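Local coordinates for protein CCMAN5 (Cellulosimicrobium cellulans, PDB 2XSG) that hydrolyses alpha-mannosides as a calcium-binding family 92 glycosidase, and can be used to give yeast-made lysosomal enzymes their mannose-6-phosphate modification, at residues K528-A531 and Y535-T538; V509-P514 and A524-F529; M582-A587 and Q593-F598; T538-H543 and M567-G572; S630-G635 and M655-D660. All coordinates share one frame; numbering follows the deposited sequence.

The five contacts follow one another along the chain without nesting or crossing. Contact 2 closes the loop after strand 508-512 by bringing 524-529 back to the strand's end. Contact 1 shares K528 and F529 with it and closes a tighter loop leading to helix 539-542. T538, where contact 1 ends, begins contact 4, which joins that helix to helix 560-570. Contact 3 then closes the loop 582-598 on the way to helix 604-616, tied to contact 4 through L583, whose N-H bonds M570 O and whose carbonyl accepts from Q541 NE2. Contact 5 joins the approach to strand 634-635 to the loop before helix 665-675; its L656 and M659 pack against N586 and A587 of contact 3.

Contact 1. Residues K528-A531 and Y535-T538; sequences KFEA and YQGT
E530 and Q536 meet through a carboxylate and a backbone amide: Q536 N donates to E530 OE2 over 2.8 Å, at an N-H...O angle of 154°, and uses the anti lone pair of the carboxylate, the one turned away from OE1. The E530 chain reaches it by leaving the backbone with CG opposite the carbonyl carbon (chi1 -65°) and then running extended, which lays CG 3.5 Å from Q536 N on the way. A second bond, backbone to backbone, joins E530 N to G537 O at 2.8 Å, the donor standing well above the carbonyl plane. The F529 side chain starts out away from 535-538, yet with CG opposite its own backbone N (chi1 -170°) the ring swings back along the peptide between Q536 and G537. CE1 then lies 3.4 Å from Q536 C and CZ 3.5 Å from Q536 CA, an oblique approach of the buried ring to the peptide. K528 to A531 forms a type II beta turn, so the loop doubles back here just ahead of helix 539-542, whose N-cap is T538. The methyl of T538, CG2, rests 3.7 Å from K528 O, while its OG1 caps the helix. Q536 sends its own side chain the other way, extended toward the metal site: NE2 bonds to A625 O, and the side chain comes within about 4 Å of the calcium ion at its nearest atom. Q536 O accepts from ND2 of N588, a residue of the calcium site.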
# COMPACT_ATOMS: atom_id res chain seq x y z
N LYS A 528 10.44 23.37 8.87
CA LYS A 528 9.20 23.82 8.25
C LYS A 528 8.73 22.85 7.17
O LYS A 528 9.48 22.55 6.25
CB LYS A 528 9.36 25.22 7.63
CG LYS A 528 8.12 25.65 6.86
CD LYS A 528 8.12 27.11 6.48
CE LYS A 528 6.83 27.44 5.73
NZ LYS A 528 6.99 28.69 4.93
N PHE A 529 7.49 22.39 7.29
CA PHE A 529 6.87 21.50 6.30
C PHE A 529 6.82 22.16 4.92
O PHE A 529 6.36 23.30 4.77
CB PHE A 529 5.47 21.10 6.78
CG PHE A 529 4.82 20.00 5.98
CD1 PHE A 529 5.16 18.66 6.17
CD2 PHE A 529 3.80 20.30 5.06
CE1 PHE A 529 4.51 17.63 5.45
CE2 PHE A 529 3.16 19.27 4.33
CZ PHE A 529 3.52 17.95 4.53
N GLU A 530 7.35 21.45 3.93
CA GLU A 530 7.38 21.89 2.53
C GLU A 530 8.13 23.20 2.22
O GLU A 530 7.84 23.87 1.24
CB GLU A 530 5.97 21.85 1.92
CG GLU A 530 5.47 20.41 1.84
CD GLU A 530 4.16 20.25 1.11
OE1 GLU A 530 3.31 21.15 1.23
OE2 GLU A 530 3.97 19.20 0.44
N ALA A 531 9.12 23.53 3.04
CA ALA A 531 10.03 24.61 2.71
C ALA A 531 10.97 24.09 1.62
O ALA A 531 11.00 22.89 1.36
CB ALA A 531 10.83 25.04 3.96
N TYR A 535 8.53 18.10 -1.15
CA TYR A 535 7.21 17.48 -1.17
C TYR A 535 6.89 16.67 0.09
O TYR A 535 7.57 15.67 0.37
CB TYR A 535 7.04 16.64 -2.44
CG TYR A 535 6.64 17.49 -3.62
CD1 TYR A 535 5.29 17.56 -4.02
CD2 TYR A 535 7.59 18.24 -4.34
CE1 TYR A 535 4.91 18.36 -5.11
CE2 TYR A 535 7.21 19.03 -5.42
CZ TYR A 535 5.87 19.09 -5.79
OH TYR A 535 5.49 19.88 -6.86
N GLN A 536 5.86 17.11 0.81
CA GLN A 536 5.32 16.39 1.96
C GLN A 536 6.35 16.13 3.07
O GLN A 536 6.29 15.09 3.75
CB GLN A 536 4.71 15.07 1.53
CG GLN A 536 3.30 15.11 0.96
CD GLN A 536 2.78 13.68 0.76
OE1 GLN A 536 3.09 13.05 -0.25
NE2 GLN A 536 2.01 13.16 1.75
N GLY A 537 7.27 17.07 3.28
CA GLY A 537 8.20 16.96 4.39
C GLY A 537 9.11 18.16 4.62
O GLY A 537 8.99 19.19 3.94
N THR A 538 10.03 17.99 5.57
CA THR A 538 10.93 19.04 6.01
C THR A 538 12.36 18.65 5.65
O THR A 538 12.64 17.47 5.37
CB THR A 538 10.89 19.22 7.54
OG1 THR A 538 11.54 18.11 8.16
CG2 THR A 538 9.46 19.32 8.07

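Contact 2. Residues V509-P514 and A524-F529; sequences VGLLTP and ADHAKF
T513 OG1 is gripped twice: it accepts from H526 NE2 at 2.8 Å and donates to L511 O, also at 2.8 Å. T513 carries OG1 opposite its carbonyl carbon (chi1 -55°), which turns the hydroxyl to H526. The H526 imidazole meets it edge-on, with OG1 1° out of the ring plane, and the two side chains cross at about a right angle. At the same edge, H526 CD2 comes within 3.1 Å of L512 O. One face of the ring is covered by L511, whose CD1 lies 4.2 Å from the ring centroid in a CH-pi contact. Beside it, A524 CB packs on P514 CD at 3.9 Å. H526 belongs to a type I turn, D525 to K528, and D525 OD1 accepts from A527 N in an Asx turn. W540 of the neighbouring helix also touches H526 and L511. With a valine in place of T513, H526 NE2 would probably lose its hydroxyl acceptor, L511 O its donor, and the ring be freer to turn. Since the hydroxyl hydrogen goes to L511 O, OG1 has a lone pair to offer the ring, which is consistent with a hydrogen on NE2 and a donor-to-acceptor chain from H526 through T513 to L511.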
# COMPACT_ATOMS: atom_id res chain seq x y z
N VAL A 509 26.66 20.71 13.26
CA VAL A 509 25.98 19.61 12.58
C VAL A 509 25.51 20.04 11.21
O VAL A 509 24.75 21.01 11.08
CB VAL A 509 24.75 19.12 13.40
CG1 VAL A 509 24.09 17.94 12.71
CG2 VAL A 509 25.17 18.79 14.86
N GLY A 510 25.97 19.32 10.18
CA GLY A 510 25.57 19.60 8.81
C GLY A 510 24.22 19.00 8.46
O GLY A 510 23.89 17.89 8.89
N LEU A 511 23.45 19.72 7.65
CA LEU A 511 22.10 19.29 7.26
C LEU A 511 21.79 19.66 5.83
O LEU A 511 22.21 20.72 5.33
CB LEU A 511 21.04 19.95 8.15
CG LEU A 511 20.98 19.73 9.64
CD1 LEU A 511 19.88 20.64 10.19
CD2 LEU A 511 20.70 18.28 9.97
N LEU A 512 21.03 18.79 5.17
CA LEU A 512 20.48 19.08 3.86
C LEU A 512 19.87 20.48 3.86
O LEU A 512 19.04 20.80 4.71
CB LEU A 512 19.41 18.04 3.51
CG LEU A 512 18.71 18.19 2.15
CD1 LEU A 512 19.66 17.88 0.97
CD2 LEU A 512 17.50 17.28 2.08
N THR A 513 20.32 21.29 2.91
CA THR A 513 19.94 22.70 2.77
C THR A 513 19.86 23.08 1.27
O THR A 513 20.72 22.66 0.50
CB THR A 513 20.98 23.61 3.48
OG1 THR A 513 21.12 23.21 4.84
CG2 THR A 513 20.58 25.08 3.48
N PRO A 514 18.84 23.86 0.85
CA PRO A 514 18.82 24.26 -0.55
C PRO A 514 20.04 25.14 -0.88
O PRO A 514 20.50 25.95 -0.05
CB PRO A 514 17.52 25.06 -0.67
CG PRO A 514 17.31 25.61 0.72
CD PRO A 514 17.73 24.47 1.61
N ALA A 524 16.62 28.77 4.89
CA ALA A 524 15.53 27.80 5.08
C ALA A 524 15.36 27.40 6.54
O ALA A 524 16.34 27.17 7.23
CB ALA A 524 15.78 26.56 4.21
N ASP A 525 14.11 27.35 7.02
CA ASP A 525 13.79 26.70 8.30
C ASP A 525 13.76 25.19 8.06
O ASP A 525 12.88 24.69 7.34
CB ASP A 525 12.43 27.21 8.83
CG ASP A 525 11.96 26.50 10.11
OD1 ASP A 525 12.67 25.67 10.69
OD2 ASP A 525 10.84 26.78 10.55
N HIS A 526 14.71 24.47 8.66
CA HIS A 526 14.87 23.03 8.39
C HIS A 526 13.72 22.18 8.99
O HIS A 526 13.60 20.97 8.68
CB HIS A 526 16.23 22.56 8.92
CG HIS A 526 17.40 23.05 8.11
ND1 HIS A 526 17.90 24.33 8.23
CD2 HIS A 526 18.17 22.43 7.19
CE1 HIS A 526 18.92 24.48 7.40
NE2 HIS A 526 19.10 23.34 6.75
N ALA A 527 12.90 22.80 9.83
CA ALA A 527 11.78 22.10 10.46
C ALA A 527 10.43 22.47 9.85
O ALA A 527 9.39 21.95 10.26
CB ALA A 527 11.79 22.35 11.96
N LYS A 528 10.44 23.37 8.87
CA LYS A 528 9.20 23.82 8.25
C LYS A 528 8.73 22.85 7.17
O LYS A 528 9.48 22.55 6.25
CB LYS A 528 9.36 25.22 7.63
CG LYS A 528 8.12 25.65 6.86
CD LYS A 528 8.12 27.11 6.48
CE LYS A 528 6.83 27.44 5.73
NZ LYS A 528 6.99 28.69 4.93
N PHE A 529 7.49 22.39 7.29
CA PHE A 529 6.87 21.50 6.30
C PHE A 529 6.82 22.16 4.92
O PHE A 529 6.36 23.30 4.77
CB PHE A 529 5.47 21.10 6.78
CG PHE A 529 4.82 20.00 5.98
CD1 PHE A 529 5.16 18.66 6.17
CD2 PHE A 529 3.80 20.30 5.06
CE1 PHE A 529 4.51 17.63 5.45
CE2 PHE A 529 3.16 19.27 4.33
CZ PHE A 529 3.52 17.95 4.53

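Contact 3. Residues M582-A587 and Q593-F598; sequences MLHSNA and QAPYLF
H584 reaches across to A594 and P595 by van der Waals contact alone. Its ring CD2 lies 3.7 Å from A594 CB, and its NE2 sits 3.6 Å from P595 CD, with P595 CG 3.9 Å from CE1. The side chains of H584 and P595 run at about a right angle, and both neighbours approach the ring obliquely. The ring gets there because CG stands opposite the backbone N (chi1 173°), which extends it from 582-587 toward the 3-10 turn of 594-596. Aromatic contact adds a further neighbour: F571, just past helix 560-570, stacks on the H584 ring. Polar grip on the ring is slight, with NE2 making a weak hydrogen bond to D591 O in the loop between the two segments. The setting fits the (alpha/alpha)6 barrel expected of a family 92 catalytic domain, in which such loops join the helices; here the connection runs from helix 560-570 to helix 604-616, and I614 of the latter touches P595. Removing the imidazole by placing an alanine here would probably open a gap between A594, P595 and F571 and leave D591 O without its weak donor. Local hydrogen bonds shape each segment. Y596 N donates to Q593 O at 2.9 Å and L597 N to A594 O at 3.1 Å, which winds the turn that presents A594 and P595. On the other side, the side-chain oxygen S585 OG accepts from A587 N at 3.3 Å in an ST turn, directly before N588 and E589 of the calcium site.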
# COMPACT_ATOMS: atom_id res chain seq x y z
N MET A 582 9.82 17.33 18.37
CA MET A 582 9.77 16.12 17.57
C MET A 582 9.91 16.48 16.08
O MET A 582 8.97 16.97 15.46
CB MET A 582 8.44 15.38 17.83
CG MET A 582 8.24 14.10 16.99
SD MET A 582 9.54 12.86 17.15
CE MET A 582 9.59 12.51 18.91
N LEU A 583 11.09 16.21 15.51
CA LEU A 583 11.38 16.63 14.12
C LEU A 583 11.07 15.51 13.13
O LEU A 583 10.89 15.76 11.93
CB LEU A 583 12.84 17.08 13.98
CG LEU A 583 13.27 18.19 14.94
CD1 LEU A 583 14.66 18.68 14.59
CD2 LEU A 583 12.26 19.35 14.96
N HIS A 584 11.01 14.29 13.65
CA HIS A 584 10.59 13.13 12.88
C HIS A 584 9.08 13.18 12.63
O HIS A 584 8.32 13.63 13.50
CB HIS A 584 10.94 11.85 13.64
CG HIS A 584 10.41 10.61 13.01
ND1 HIS A 584 9.50 9.78 13.63
CD2 HIS A 584 10.70 10.03 11.82
CE1 HIS A 584 9.23 8.76 12.84
NE2 HIS A 584 9.94 8.88 11.74
N SER A 585 8.64 12.70 11.46
CA SER A 585 7.21 12.51 11.22
C SER A 585 6.86 11.03 11.17
O SER A 585 7.53 10.26 10.47
CB SER A 585 6.75 13.20 9.94
OG SER A 585 5.34 13.03 9.76
N ASN A 586 5.80 10.65 11.88
CA ASN A 586 5.24 9.30 11.79
C ASN A 586 4.14 9.15 10.73
O ASN A 586 3.73 8.03 10.40
CB ASN A 586 4.67 8.85 13.15
CG ASN A 586 5.70 8.94 14.26
OD1 ASN A 586 5.52 9.68 15.24
ND2 ASN A 586 6.78 8.22 14.10
N ALA A 587 3.68 10.26 10.18
CA ALA A 587 2.45 10.29 9.38
C ALA A 587 2.71 10.08 7.90
O ALA A 587 1.77 9.82 7.13
CB ALA A 587 1.69 11.60 9.62
N GLN A 593 12.54 5.45 7.91
CA GLN A 593 13.71 4.75 8.42
C GLN A 593 14.33 5.45 9.62
O GLN A 593 15.17 4.86 10.29
CB GLN A 593 14.75 4.57 7.31
CG GLN A 593 15.64 5.78 7.03
CD GLN A 593 14.97 6.89 6.26
OE1 GLN A 593 13.74 7.02 6.21
NE2 GLN A 593 15.80 7.74 5.63
N ALA A 594 13.93 6.69 9.88
CA ALA A 594 14.65 7.52 10.89
C ALA A 594 14.77 6.90 12.28
O ALA A 594 15.81 7.06 12.91
CB ALA A 594 14.09 8.92 10.97
N PRO A 595 13.72 6.21 12.78
CA PRO A 595 13.86 5.59 14.10
C PRO A 595 14.95 4.54 14.20
O PRO A 595 15.46 4.31 15.29
CB PRO A 595 12.50 4.94 14.34
CG PRO A 595 11.55 5.74 13.47
CD PRO A 595 12.32 6.18 12.30
N TYR A 596 15.31 3.93 13.07
CA TYR A 596 16.33 2.89 13.05
C TYR A 596 17.75 3.43 12.82
O TYR A 596 18.69 2.65 12.71
CB TYR A 596 15.98 1.82 12.01
CG TYR A 596 14.66 1.13 12.27
CD1 TYR A 596 13.47 1.67 11.78
CD2 TYR A 596 14.59 -0.05 13.02
CE1 TYR A 596 12.24 1.05 12.03
CE2 TYR A 596 13.37 -0.67 13.27
CZ TYR A 596 12.21 -0.12 12.77
OH TYR A 596 11.00 -0.74 13.01
N LEU A 597 17.91 4.75 12.74
CA LEU A 597 19.25 5.30 12.48
C LEU A 597 20.14 5.44 13.71
O LEU A 597 21.35 5.68 13.59
CB LEU A 597 19.17 6.61 11.69
CG LEU A 597 18.37 6.50 10.39
CD1 LEU A 597 18.38 7.81 9.62
CD2 LEU A 597 18.88 5.36 9.52
N PHE A 598 19.55 5.29 14.89
CA PHE A 598 20.34 5.29 16.12
C PHE A 598 21.34 4.13 16.17
O PHE A 598 22.38 4.26 16.83
CB PHE A 598 19.42 5.28 17.35
CG PHE A 598 18.69 6.57 17.57
CD1 PHE A 598 17.31 6.65 17.32
CD2 PHE A 598 19.36 7.70 18.03
CE1 PHE A 598 16.60 7.83 17.55
CE2 PHE A 598 18.66 8.89 18.26
CZ PHE A 598 17.27 8.96 18.01

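Contact 4. Residues T538-H543 and M567-G572; sequences TLWQYH and MRHMFG
The backbones of W540 and M570 come closest where the short helix 539-542 passes the C-terminal end of helix 560-570, their CA atoms 7.3 Å apart. A capping box starts the short helix, with Q541 N donating to T538 OG1 at 3.1 Å and T538 N to Q541 OE1, and a Schellman motif ends the longer one, with G572, of positive phi, as its C-prime residue. W540 and M570 lie alongside each other, running in opposite senses, and make a Met-aromatic contact in which SD lies 5.0 Å from the centroid of the six-membered ring, obliquely placed, and 3.7 Å from CE3. M570 reaches this place by setting CG opposite its backbone N (chi1 -174°) and then bending at chi2. At the far end of the indole, W540 CZ2 meets the edge of the H569 imidazole at CD2, 3.7 Å away; the two planes lie at 45°, and W501 stacks on H569. L511 from strand 508-512 also touches W540, so the indole is shared between that strand and two helices. Q541 runs extended across the M570 chain, its CG touching the methyl, while NE2 goes on to bond L583 O. The methyl lies against the backbone of the short helix, M570 CE ending 3.4 Å from W540 O.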
# COMPACT_ATOMS: atom_id res chain seq x y z
N THR A 538 10.03 17.99 5.57
CA THR A 538 10.93 19.04 6.01
C THR A 538 12.36 18.65 5.65
O THR A 538 12.64 17.47 5.37
CB THR A 538 10.89 19.22 7.54
OG1 THR A 538 11.54 18.11 8.16
CG2 THR A 538 9.46 19.32 8.07
N LEU A 539 13.27 19.62 5.70
CA LEU A 539 14.69 19.34 5.48
C LEU A 539 15.27 18.32 6.48
O LEU A 539 15.99 17.42 6.07
CB LEU A 539 15.51 20.63 5.43
CG LEU A 539 15.22 21.47 4.18
CD1 LEU A 539 15.56 22.92 4.39
CD2 LEU A 539 15.92 20.93 2.94
N TRP A 540 14.94 18.43 7.77
CA TRP A 540 15.36 17.42 8.76
C TRP A 540 14.92 16.01 8.37
O TRP A 540 15.66 15.04 8.61
CB TRP A 540 14.81 17.73 10.13
CG TRP A 540 15.63 18.68 10.95
CD1 TRP A 540 15.41 20.00 11.12
CD2 TRP A 540 16.78 18.35 11.74
NE1 TRP A 540 16.37 20.53 11.95
CE2 TRP A 540 17.21 19.54 12.35
CE3 TRP A 540 17.50 17.17 11.97
CZ2 TRP A 540 18.32 19.58 13.20
CZ3 TRP A 540 18.60 17.21 12.82
CH2 TRP A 540 19.00 18.42 13.42
N GLN A 541 13.73 15.89 7.78
CA GLN A 541 13.17 14.58 7.41
C GLN A 541 13.83 14.06 6.11
O GLN A 541 14.25 12.90 6.03
CB GLN A 541 11.64 14.68 7.29
CG GLN A 541 10.95 14.93 8.65
CD GLN A 541 9.55 15.53 8.54
OE1 GLN A 541 9.02 15.71 7.43
NE2 GLN A 541 8.93 15.83 9.69
N TYR A 542 13.93 14.94 5.12
CA TYR A 542 14.65 14.63 3.88
C TYR A 542 16.16 14.51 4.05
O TYR A 542 16.82 13.89 3.21
CB TYR A 542 14.33 15.66 2.81
CG TYR A 542 13.11 15.37 2.00
CD1 TYR A 542 11.83 15.77 2.42
CD2 TYR A 542 13.22 14.73 0.78
CE1 TYR A 542 10.70 15.51 1.64
CE2 TYR A 542 12.10 14.47 -0.00
CZ TYR A 542 10.86 14.86 0.43
OH TYR A 542 9.79 14.57 -0.39
N HIS A 543 16.73 15.10 5.10
CA HIS A 543 18.17 14.99 5.36
C HIS A 543 18.73 13.55 5.23
O HIS A 543 19.82 13.34 4.66
CB HIS A 543 18.57 15.58 6.72
CG HIS A 543 20.04 15.50 6.99
ND1 HIS A 543 20.58 14.63 7.92
CD2 HIS A 543 21.09 16.12 6.40
CE1 HIS A 543 21.90 14.75 7.91
NE2 HIS A 543 22.23 15.64 7.00
N MET A 567 20.80 13.07 15.53
CA MET A 567 19.80 12.01 15.67
C MET A 567 19.02 12.19 16.95
O MET A 567 17.80 12.11 16.95
CB MET A 567 20.44 10.63 15.61
CG MET A 567 20.47 10.04 14.21
SD MET A 567 18.85 10.01 13.36
CE MET A 567 17.92 8.91 14.39
N ARG A 568 19.73 12.47 18.05
CA ARG A 568 19.07 12.81 19.30
C ARG A 568 18.14 14.02 19.18
O ARG A 568 17.03 13.97 19.69
CB ARG A 568 20.09 12.97 20.43
CG ARG A 568 20.89 11.67 20.68
CD ARG A 568 21.94 11.80 21.77
NE ARG A 568 21.29 11.94 23.07
CZ ARG A 568 21.12 10.95 23.95
NH1 ARG A 568 21.58 9.74 23.72
NH2 ARG A 568 20.50 11.21 25.08
N HIS A 569 18.58 15.08 18.51
CA HIS A 569 17.75 16.27 18.29
C HIS A 569 16.53 15.97 17.39
O HIS A 569 15.43 16.48 17.65
CB HIS A 569 18.57 17.40 17.67
CG HIS A 569 17.91 18.74 17.76
ND1 HIS A 569 17.75 19.41 18.95
CD2 HIS A 569 17.37 19.53 16.81
CE1 HIS A 569 17.14 20.56 18.73
NE2 HIS A 569 16.90 20.66 17.44
N MET A 570 16.73 15.15 16.36
CA MET A 570 15.64 14.68 15.47
C MET A 570 14.44 14.13 16.24
O MET A 570 13.29 14.29 15.84
CB MET A 570 16.17 13.58 14.54
CG MET A 570 15.17 13.11 13.48
SD MET A 570 15.14 14.30 12.14
CE MET A 570 13.90 13.58 11.07
N PHE A 571 14.73 13.46 17.35
CA PHE A 571 13.68 12.86 18.17
C PHE A 571 13.40 13.57 19.50
O PHE A 571 12.75 13.00 20.38
CB PHE A 571 13.97 11.37 18.38
CG PHE A 571 13.71 10.57 17.17
CD1 PHE A 571 12.51 9.86 17.03
CD2 PHE A 571 14.62 10.56 16.12
CE1 PHE A 571 12.25 9.14 15.87
CE2 PHE A 571 14.37 9.84 14.96
CZ PHE A 571 13.18 9.14 14.84
N GLY A 572 13.86 14.82 19.61
CA GLY A 572 13.63 15.65 20.80
C GLY A 572 14.06 15.00 22.11
O GLY A 572 13.41 15.19 23.13

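Contact 5. Residues S630-G635 and M655-D660; sequences SAVPSG and MLPTMD
P657 supplies nearly all of one side of this contact, its ring meeting the side chains of A631 and V632 in a purely apolar touch. P657 CG lies 3.6 Å from V632 CG1 and 3.9 Å from V632 CB, whereas P657 CB is 4.1 Å from A631 CB. The valine and the pyrrolidine cross at about a right angle. V632 puts CG1 in the crowded position between its backbone N and carbonyl carbon (chi1 72°), and this is the methyl that bears on the proline. F639 of strand 638-646 touches both V632 and P657, bringing an aromatic side chain to the same apolar patch. Beyond V632 the chain is steadied by S634, whose hydroxyl OG donates to V632 O at 2.7 Å, tilted 20° from the carbonyl plane, just as strand 634-635 begins. On the other segment, M659 N donates to L656 O at 3.0 Å, and T658 has the positive phi that the third position of this turn requires; T658 OG1 bonds to A625 N. L656 to M659 is thus a type II beta turn with proline in its second position, a classic place for that residue, set just ahead of D662, which belongs to the calcium site.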
# COMPACT_ATOMS: atom_id res chain seq x y z
N SER A 630 -9.10 18.93 8.39
CA SER A 630 -10.30 19.23 9.19
C SER A 630 -10.51 18.19 10.29
O SER A 630 -11.30 18.40 11.19
CB SER A 630 -11.54 19.25 8.29
OG SER A 630 -11.65 18.00 7.62
N ALA A 631 -9.80 17.07 10.21
CA ALA A 631 -9.97 16.00 11.17
C ALA A 631 -9.26 16.24 12.50
O ALA A 631 -9.52 15.53 13.47
CB ALA A 631 -9.55 14.68 10.57
N VAL A 632 -8.37 17.23 12.56
CA VAL A 632 -7.60 17.52 13.78
C VAL A 632 -7.08 18.93 13.67
O VAL A 632 -6.67 19.35 12.58
CB VAL A 632 -6.43 16.49 13.98
CG1 VAL A 632 -5.29 16.73 12.95
CG2 VAL A 632 -5.90 16.49 15.43
N PRO A 633 -7.08 19.69 14.78
CA PRO A 633 -6.55 21.06 14.72
C PRO A 633 -5.10 21.08 14.21
O PRO A 633 -4.20 20.51 14.84
CB PRO A 633 -6.62 21.53 16.18
CG PRO A 633 -7.73 20.75 16.75
CD PRO A 633 -7.71 19.41 16.09
N SER A 634 -4.90 21.73 13.06
CA SER A 634 -3.67 21.59 12.29
C SER A 634 -3.45 22.78 11.37
O SER A 634 -4.39 23.53 11.06
CB SER A 634 -3.69 20.30 11.47
OG SER A 634 -4.87 20.21 10.69
N GLY A 635 -2.22 22.93 10.91
CA GLY A 635 -1.86 23.98 9.96
C GLY A 635 -0.38 23.94 9.68
O GLY A 635 0.42 23.56 10.54
N MET A 655 -4.94 4.95 11.66
CA MET A 655 -3.68 5.68 11.65
C MET A 655 -3.95 7.09 12.14
O MET A 655 -5.10 7.49 12.34
CB MET A 655 -3.13 5.78 10.21
CG MET A 655 -3.29 4.55 9.35
SD MET A 655 -2.11 3.33 9.83
CE MET A 655 -2.28 2.16 8.49
N LEU A 656 -2.88 7.88 12.25
CA LEU A 656 -3.00 9.31 12.47
C LEU A 656 -3.91 9.94 11.40
O LEU A 656 -3.98 9.42 10.28
CB LEU A 656 -1.62 9.96 12.40
CG LEU A 656 -0.64 9.58 13.51
CD1 LEU A 656 0.73 10.13 13.18
CD2 LEU A 656 -1.12 10.08 14.87
N PRO A 657 -4.58 11.05 11.74
CA PRO A 657 -5.29 11.76 10.67
C PRO A 657 -4.29 12.18 9.58
O PRO A 657 -3.17 12.57 9.91
CB PRO A 657 -5.87 12.98 11.39
CG PRO A 657 -4.98 13.15 12.64
CD PRO A 657 -4.65 11.76 13.03
N THR A 658 -4.71 12.10 8.31
CA THR A 658 -3.90 12.32 7.09
C THR A 658 -2.90 11.20 6.74
O THR A 658 -2.29 11.22 5.66
CB THR A 658 -3.07 13.63 7.10
OG1 THR A 658 -1.94 13.44 7.97
CG2 THR A 658 -3.88 14.86 7.50
N MET A 659 -2.70 10.27 7.65
CA MET A 659 -1.69 9.23 7.46
C MET A 659 -2.22 8.10 6.58
O MET A 659 -2.75 7.12 7.08
CB MET A 659 -1.22 8.72 8.82
CG MET A 659 -0.21 7.56 8.77
SD MET A 659 0.27 7.16 10.46
CE MET A 659 1.24 5.69 10.18
N ASP A 660 -2.13 8.26 5.26
CA ASP A 660 -2.64 7.25 4.34
C ASP A 660 -1.74 6.03 4.41
O ASP A 660 -0.54 6.18 4.61
CB ASP A 660 -2.64 7.80 2.91
CG ASP A 660 -3.63 8.94 2.73
OD1 ASP A 660 -4.64 8.96 3.47
OD2 ASP A 660 -3.39 9.83 1.88